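Local structure of halorhodopsin (Halobacterium salinarum, 2JAF) at residues A163-S168 with I212-G217; T181-S186 with E194-L199. The protein probably pumps chloride ions across the archaeal membrane in response to light, using a bound retinal as its chromophore. The protein carries 2 engineered substitutions. All coordinates share one frame; numbering follows the deposited sequence.

Interaction 1: residues A163-S168 with I212-G217; sequences AFYAIS and IVWAVG. With RET (retinal), chain G.
Y165 and W214 bridge two helices whose axes stay 12.4 Å apart, too wide for backbones to meet, and both rings also line the retinal pocket of this seven-helix, bacteriorhodopsin-like fold. The helices run nearly antiparallel (168°), and the two side chains run past one another from opposite helices. CD2 of Y165 comes to 3.3 Å from CE3 of W214. The rings meet obliquely, planes at 38° and centroids 5.3 Å apart. With CG anti to the backbone N (chi1 178°), the phenol spans the gap until OH of Y165 lies 3.7 Å from CB of A215; that hydroxyl is hydrogen-bonded to the carbonyl of P211, which fixes the far end of the ring. The beta-ionone ring of the retinal lies against both: C4 lies over one face of Y165 and C2 over one face of W214, each toward the rim. Replacing the indole of W214 with an alanine side chain is likely to leave CD2 of Y165 without its neighbour and open a gap beside C2 of the retinal. S168 closes on the chromophore from the same helix as Y165, with OG, which also bonds to the carbonyl of M144, 3.3 Å from C3 of the retinal.

Interaction 2: residues T181-S186 with E194-L199; sequences TDWAAS and EIFDTL
A helical hairpin brings this contact together: after the break at T181, helix 182-190 carries on from helix 158-180, and the long transmembrane helix 193-216, joined to it by a tight turn, returns beside it. F196 is the side chain that fills the interface. Its chi1 (176°) swings the ring away from its own backbone N and out to the backbone of the other helix. There CE2 of F196 lies 3.5 Å from CA of A184 and 3.7 Å from CB of the same residue, while its CZ sits 3.9 Å from CB of W183. The carbonyl O of W183 stands over one face of the phenyl ring, displaced toward the rim, so the ring is packed on main chain as much as on side chains. With nothing beyond CB, A184 lets the ring reach its CA. No hydrogen bond crosses between the segments.

CE1 of F196 lies loosely beside the edge of the W183 indole, near its plane, and the rest of the indole turns to the other helices. NE1 of W183 donates to OG of S133, the same hydroxyl that is bonded to OD2 of D182. One turn on, S186 grips the carbonyl O of D182 twice: OG donates at 2.8 Å, and the backbone N at 3.0 Å arrives from the opposite face of the carbonyl plane.

Beyond the pair, the W183 indole packs on L134 and V137 of helix 131-153, L123 of helix 106-127 touches both W183 and F196, and from helix 193-216 I195 and L199 reach helices 106-127 and 227-255.

Overall arrangement
From the N terminus, the chain passes through four long helices before reaching helix 158-180, which supplies 163-168, the first half of interaction 1. Residues 181-186 then lead into helix 182-190; after a short turn 194-199, on helix 193-216, comes back against them, closing the small loop of interaction 2. Helix 193-216 runs on to its last turn, where 212-217 closes the larger loop of interaction 1, so the smaller loop lies wholly within the larger one without crossing it. Both contacts use helix 193-216, interaction 2 near its beginning and interaction 1 at its end. Their centres are 27 Å apart and they do not touch. One joins this helix to helix 158-180 beside retinal, the other to helix 182-190.

Interaction 1: residues A163-S168 with I212-G217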
loop_
_atom_site.group_PDB
_atom_site.type_symbol
_atom_site.label_atom_id
_atom_site.label_comp_id
_atom_site.label_asym_id
_atom_site.label_seq_id
_atom_site.Cartn_x
_atom_site.Cartn_y
_atom_site.Cartn_z
ATOM N N ALA A 163 13.085 -16.576 11.007
ATOM C CA ALA A 163 12.152 -17.164 10.056
ATOM C C ALA A 163 11.639 -16.043 9.141
ATOM O O ALA A 163 11.462 -16.241 7.938
ATOM C CB ALA A 163 10.987 -17.838 10.793
ATOM N N PHE A 164 11.409 -14.856 9.705
ATOM C CA PHE A 164 10.949 -13.728 8.894
ATOM C C PHE A 164 12.066 -13.308 7.932
ATOM O O PHE A 164 11.810 -12.954 6.775
ATOM C CB PHE A 164 10.560 -12.533 9.774
ATOM C CG PHE A 164 9.130 -12.562 10.260
ATOM C CD1 PHE A 164 8.071 -12.621 9.355
ATOM C CD2 PHE A 164 8.843 -12.497 11.625
ATOM C CE1 PHE A 164 6.740 -12.612 9.801
ATOM C CE2 PHE A 164 7.517 -12.488 12.084
ATOM C CZ PHE A 164 6.466 -12.546 11.169
ATOM N N TYR A 165 13.302 -13.343 8.418
ATOM C CA TYR A 165 14.453 -12.979 7.595
ATOM C C TYR A 165 14.495 -13.917 6.394
ATOM O O TYR A 165 14.715 -13.481 5.268
ATOM C CB TYR A 165 15.745 -13.087 8.418
ATOM C CG TYR A 165 17.028 -12.776 7.661
ATOM C CD1 TYR A 165 17.644 -13.742 6.857
ATOM C CD2 TYR A 165 17.641 -11.528 7.778
ATOM C CE1 TYR A 165 18.854 -13.465 6.190
ATOM C CE2 TYR A 165 18.840 -11.240 7.113
ATOM C CZ TYR A 165 19.438 -12.211 6.324
ATOM O OH TYR A 165 20.606 -11.918 5.659
ATOM N N ALA A 166 14.262 -15.206 6.637
ATOM C CA ALA A 166 14.271 -16.195 5.561
ATOM C C ALA A 166 13.163 -15.952 4.526
ATOM O O ALA A 166 13.396 -16.046 3.319
ATOM C CB ALA A 166 14.146 -17.619 6.159
ATOM N N ILE A 167 11.951 -15.658 4.988
ATOM C CA ILE A 167 10.841 -15.405 4.073
ATOM C C ILE A 167 11.097 -14.128 3.275
ATOM O O ILE A 167 10.763 -14.042 2.093
ATOM C CB ILE A 167 9.500 -15.275 4.832
ATOM C CG1 ILE A 167 9.140 -16.611 5.481
ATOM C CG2 ILE A 167 8.385 -14.874 3.870
ATOM C CD1 ILE A 167 8.901 -17.732 4.481
ATOM N N SER A 168 11.696 -13.137 3.919
ATOM C CA SER A 168 12.015 -11.889 3.234
ATOM C C SER A 168 12.978 -12.210 2.086
ATOM O O SER A 168 12.869 -11.651 0.994
ATOM C CB SER A 168 12.669 -10.910 4.212
ATOM O OG SER A 168 12.974 -9.679 3.586
ATOM N N ILE A 212 23.007 -8.494 4.267
ATOM C CA ILE A 212 24.289 -8.826 4.883
ATOM C C ILE A 212 24.484 -7.918 6.091
ATOM O O ILE A 212 24.889 -8.371 7.161
ATOM C CB ILE A 212 25.457 -8.631 3.888
ATOM C CG1 ILE A 212 25.354 -9.686 2.785
ATOM C CG2 ILE A 212 26.799 -8.735 4.609
ATOM C CD1 ILE A 212 26.431 -9.583 1.717
ATOM N N VAL A 213 24.195 -6.631 5.918
ATOM C CA VAL A 213 24.335 -5.678 7.010
ATOM C C VAL A 213 23.398 -6.077 8.149
ATOM O O VAL A 213 23.793 -6.057 9.316
ATOM C CB VAL A 213 23.982 -4.236 6.559
ATOM C CG1 VAL A 213 23.903 -3.316 7.772
ATOM C CG2 VAL A 213 25.047 -3.709 5.596
ATOM N N TRP A 214 22.164 -6.441 7.812
ATOM C CA TRP A 214 21.191 -6.828 8.838
ATOM C C TRP A 214 21.700 -8.022 9.640
ATOM O O TRP A 214 21.661 -8.022 10.877
ATOM C CB TRP A 214 19.848 -7.201 8.207
ATOM C CG TRP A 214 18.695 -7.201 9.192
ATOM C CD1 TRP A 214 17.870 -6.155 9.477
ATOM C CD2 TRP A 214 18.268 -8.288 10.032
ATOM N NE1 TRP A 214 16.951 -6.519 10.438
ATOM C CE2 TRP A 214 17.175 -7.822 10.796
ATOM C CE3 TRP A 214 18.703 -9.608 10.212
ATOM C CZ2 TRP A 214 16.508 -8.632 11.730
ATOM C CZ3 TRP A 214 18.035 -10.417 11.146
ATOM C CH2 TRP A 214 16.953 -9.921 11.887
ATOM N N ALA A 215 22.181 -9.036 8.926
ATOM C CA ALA A 215 22.695 -10.251 9.550
ATOM C C ALA A 215 23.970 -10.046 10.363
ATOM O O ALA A 215 24.134 -10.647 11.423
ATOM C CB ALA A 215 22.932 -11.321 8.486
ATOM N N VAL A 216 24.883 -9.220 9.861
ATOM C CA VAL A 216 26.139 -8.975 10.562
ATOM C C VAL A 216 25.971 -7.989 11.718
ATOM O O VAL A 216 26.649 -8.104 12.748
ATOM C CB VAL A 216 27.216 -8.452 9.579
ATOM C CG1 VAL A 216 28.481 -8.047 10.329
ATOM C CG2 VAL A 216 27.533 -9.534 8.562
ATOM N N GLY A 217 25.050 -7.043 11.546
ATOM C CA GLY A 217 24.794 -6.030 12.558
ATOM C C GLY A 217 24.075 -6.455 13.828
ATOM O O GLY A 217 23.719 -7.616 14.015
HETATM C C1 RET G . 16.282 -7.096 4.812
HETATM C C2 RET G . 16.268 -8.219 5.955
HETATM C C3 RET G . 15.534 -9.539 5.616
HETATM C C4 RET G . 16.187 -10.234 4.334
HETATM C C5 RET G . 16.366 -9.284 3.083
HETATM C C6 RET G . 16.426 -7.745 3.281
HETATM C C7 RET G . 16.492 -6.890 2.048
HETATM C C8 RET G . 16.433 -5.544 1.858
HETATM C C9 RET G . 16.752 -4.872 0.627
HETATM C C10 RET G . 16.711 -3.489 0.816
HETATM C C11 RET G . 16.995 -2.565 -0.167
HETATM C C12 RET G . 16.987 -1.197 0.144
HETATM C C13 RET G . 17.196 -0.150 -0.845
HETATM C C14 RET G . 17.083 1.157 -0.286
HETATM C C15 RET G . 17.023 2.326 -1.006
HETATM C C16 RET G . 14.911 -6.350 5.001
HETATM C C17 RET G . 17.515 -6.120 5.182
HETATM C C18 RET G . 16.490 -9.987 1.741
HETATM C C19 RET G . 17.257 -5.676 -0.698
HETATM C C20 RET G . 17.542 -0.449 -2.315
#

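Interaction 2: residues T181-S186 with E194-L199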
loop_
_atom_site.group_PDB
_atom_site.type_symbol
_atom_site.label_atom_id
_atom_site.label_comp_id
_atom_site.label_asym_id
_atom_site.label_seq_id
_atom_site.Cartn_x
_atom_site.Cartn_y
_atom_site.Cartn_z
ATOM N N THR A 181 15.111 -12.659 -16.001
ATOM C CA THR A 181 14.311 -13.268 -17.055
ATOM C C THR A 181 13.523 -12.316 -17.956
ATOM O O THR A 181 14.108 -11.664 -18.821
ATOM C CB THR A 181 13.351 -14.354 -16.482
ATOM O OG1 THR A 181 12.505 -13.788 -15.473
ATOM C CG2 THR A 181 14.152 -15.500 -15.879
ATOM N N ASP A 182 12.210 -12.224 -17.757
ATOM C CA ASP A 182 11.374 -11.389 -18.619
ATOM C C ASP A 182 11.696 -9.897 -18.703
ATOM O O ASP A 182 11.500 -9.292 -19.754
ATOM C CB ASP A 182 9.894 -11.587 -18.271
ATOM C CG ASP A 182 9.549 -11.104 -16.888
ATOM O OD1 ASP A 182 10.249 -11.488 -15.931
ATOM O OD2 ASP A 182 8.567 -10.345 -16.758
ATOM N N TRP A 183 12.189 -9.296 -17.625
ATOM C CA TRP A 183 12.530 -7.877 -17.673
ATOM C C TRP A 183 13.715 -7.646 -18.608
ATOM O O TRP A 183 13.824 -6.592 -19.237
ATOM C CB TRP A 183 12.856 -7.349 -16.269
ATOM C CG TRP A 183 11.633 -7.039 -15.454
ATOM C CD1 TRP A 183 10.458 -7.737 -15.441
ATOM C CD2 TRP A 183 11.480 -5.978 -14.503
ATOM N NE1 TRP A 183 9.586 -7.177 -14.541
ATOM C CE2 TRP A 183 10.185 -6.097 -13.950
ATOM C CE3 TRP A 183 12.310 -4.941 -14.062
ATOM C CZ2 TRP A 183 9.700 -5.217 -12.978
ATOM C CZ3 TRP A 183 11.829 -4.065 -13.096
ATOM C CH2 TRP A 183 10.536 -4.208 -12.565
ATOM N N ALA A 184 14.597 -8.638 -18.703
ATOM C CA ALA A 184 15.768 -8.540 -19.572
ATOM C C ALA A 184 15.365 -8.703 -21.033
ATOM O O ALA A 184 15.900 -8.024 -21.913
ATOM C CB ALA A 184 16.791 -9.600 -19.193
ATOM N N ALA A 185 14.422 -9.606 -21.285
ATOM C CA ALA A 185 13.949 -9.846 -22.641
ATOM C C ALA A 185 13.174 -8.630 -23.131
ATOM O O ALA A 185 13.189 -8.308 -24.319
ATOM C CB ALA A 185 13.064 -11.086 -22.676
ATOM N N SER A 186 12.499 -7.954 -22.208
ATOM C CA SER A 186 11.730 -6.771 -22.557
ATOM C C SER A 186 12.658 -5.618 -22.925
ATOM O O SER A 186 12.416 -4.902 -23.895
ATOM C CB SER A 186 10.826 -6.367 -21.395
ATOM O OG SER A 186 9.883 -7.393 -21.125
ATOM N N GLU A 194 21.485 -2.537 -23.093
ATOM C CA GLU A 194 22.794 -2.084 -22.618
ATOM C C GLU A 194 22.737 -1.393 -21.257
ATOM O O GLU A 194 23.485 -1.746 -20.343
ATOM C CB GLU A 194 23.424 -1.135 -23.643
ATOM C CG GLU A 194 22.659 0.175 -23.838
ATOM C CD GLU A 194 21.187 -0.041 -24.172
ATOM O OE1 GLU A 194 20.883 -0.543 -25.277
ATOM O OE2 GLU A 194 20.333 0.287 -23.320
ATOM N N ILE A 195 21.860 -0.402 -21.122
ATOM C CA ILE A 195 21.733 0.316 -19.859
ATOM C C ILE A 195 21.074 -0.571 -18.797
ATOM O O ILE A 195 21.421 -0.508 -17.616
ATOM C CB ILE A 195 20.921 1.623 -20.038
ATOM C CG1 ILE A 195 20.791 2.348 -18.696
ATOM C CG2 ILE A 195 19.562 1.317 -20.644
ATOM C CD1 ILE A 195 22.132 2.739 -18.078
ATOM N N PHE A 196 20.131 -1.406 -19.222
ATOM C CA PHE A 196 19.457 -2.304 -18.292
ATOM C C PHE A 196 20.471 -3.257 -17.659
ATOM O O PHE A 196 20.458 -3.470 -16.449
ATOM C CB PHE A 196 18.387 -3.130 -19.012
ATOM C CG PHE A 196 17.711 -4.141 -18.127
ATOM C CD1 PHE A 196 16.758 -3.745 -17.195
ATOM C CD2 PHE A 196 18.054 -5.487 -18.200
ATOM C CE1 PHE A 196 16.155 -4.680 -16.342
ATOM C CE2 PHE A 196 17.458 -6.427 -17.354
ATOM C CZ PHE A 196 16.508 -6.016 -16.425
ATOM N N ASP A 197 21.333 -3.840 -18.487
ATOM C CA ASP A 197 22.344 -4.778 -18.002
ATOM C C ASP A 197 23.284 -4.122 -16.989
ATOM O O ASP A 197 23.702 -4.755 -16.017
ATOM C CB ASP A 197 23.151 -5.358 -19.170
ATOM C CG ASP A 197 22.347 -6.342 -20.007
ATOM O OD1 ASP A 197 21.344 -6.890 -19.503
ATOM O OD2 ASP A 197 22.727 -6.588 -21.171
ATOM N N THR A 198 23.619 -2.857 -17.220
ATOM C CA THR A 198 24.478 -2.123 -16.298
ATOM C C THR A 198 23.741 -1.913 -14.977
ATOM O O THR A 198 24.273 -2.188 -13.897
ATOM C CB THR A 198 24.851 -0.741 -16.876
ATOM O OG1 THR A 198 25.735 -0.917 -17.987
ATOM C CG2 THR A 198 25.531 0.124 -15.820
ATOM N N LEU A 199 22.508 -1.428 -15.071
ATOM C CA LEU A 199 21.706 -1.153 -13.882
ATOM C C LEU A 199 21.341 -2.417 -13.120
ATOM O O LEU A 199 21.202 -2.391 -11.895
ATOM C CB LEU A 199 20.434 -0.387 -14.274
ATOM C CG LEU A 199 20.676 1.005 -14.877
ATOM C CD1 LEU A 199 19.348 1.640 -15.260
ATOM C CD2 LEU A 199 21.417 1.887 -13.875
#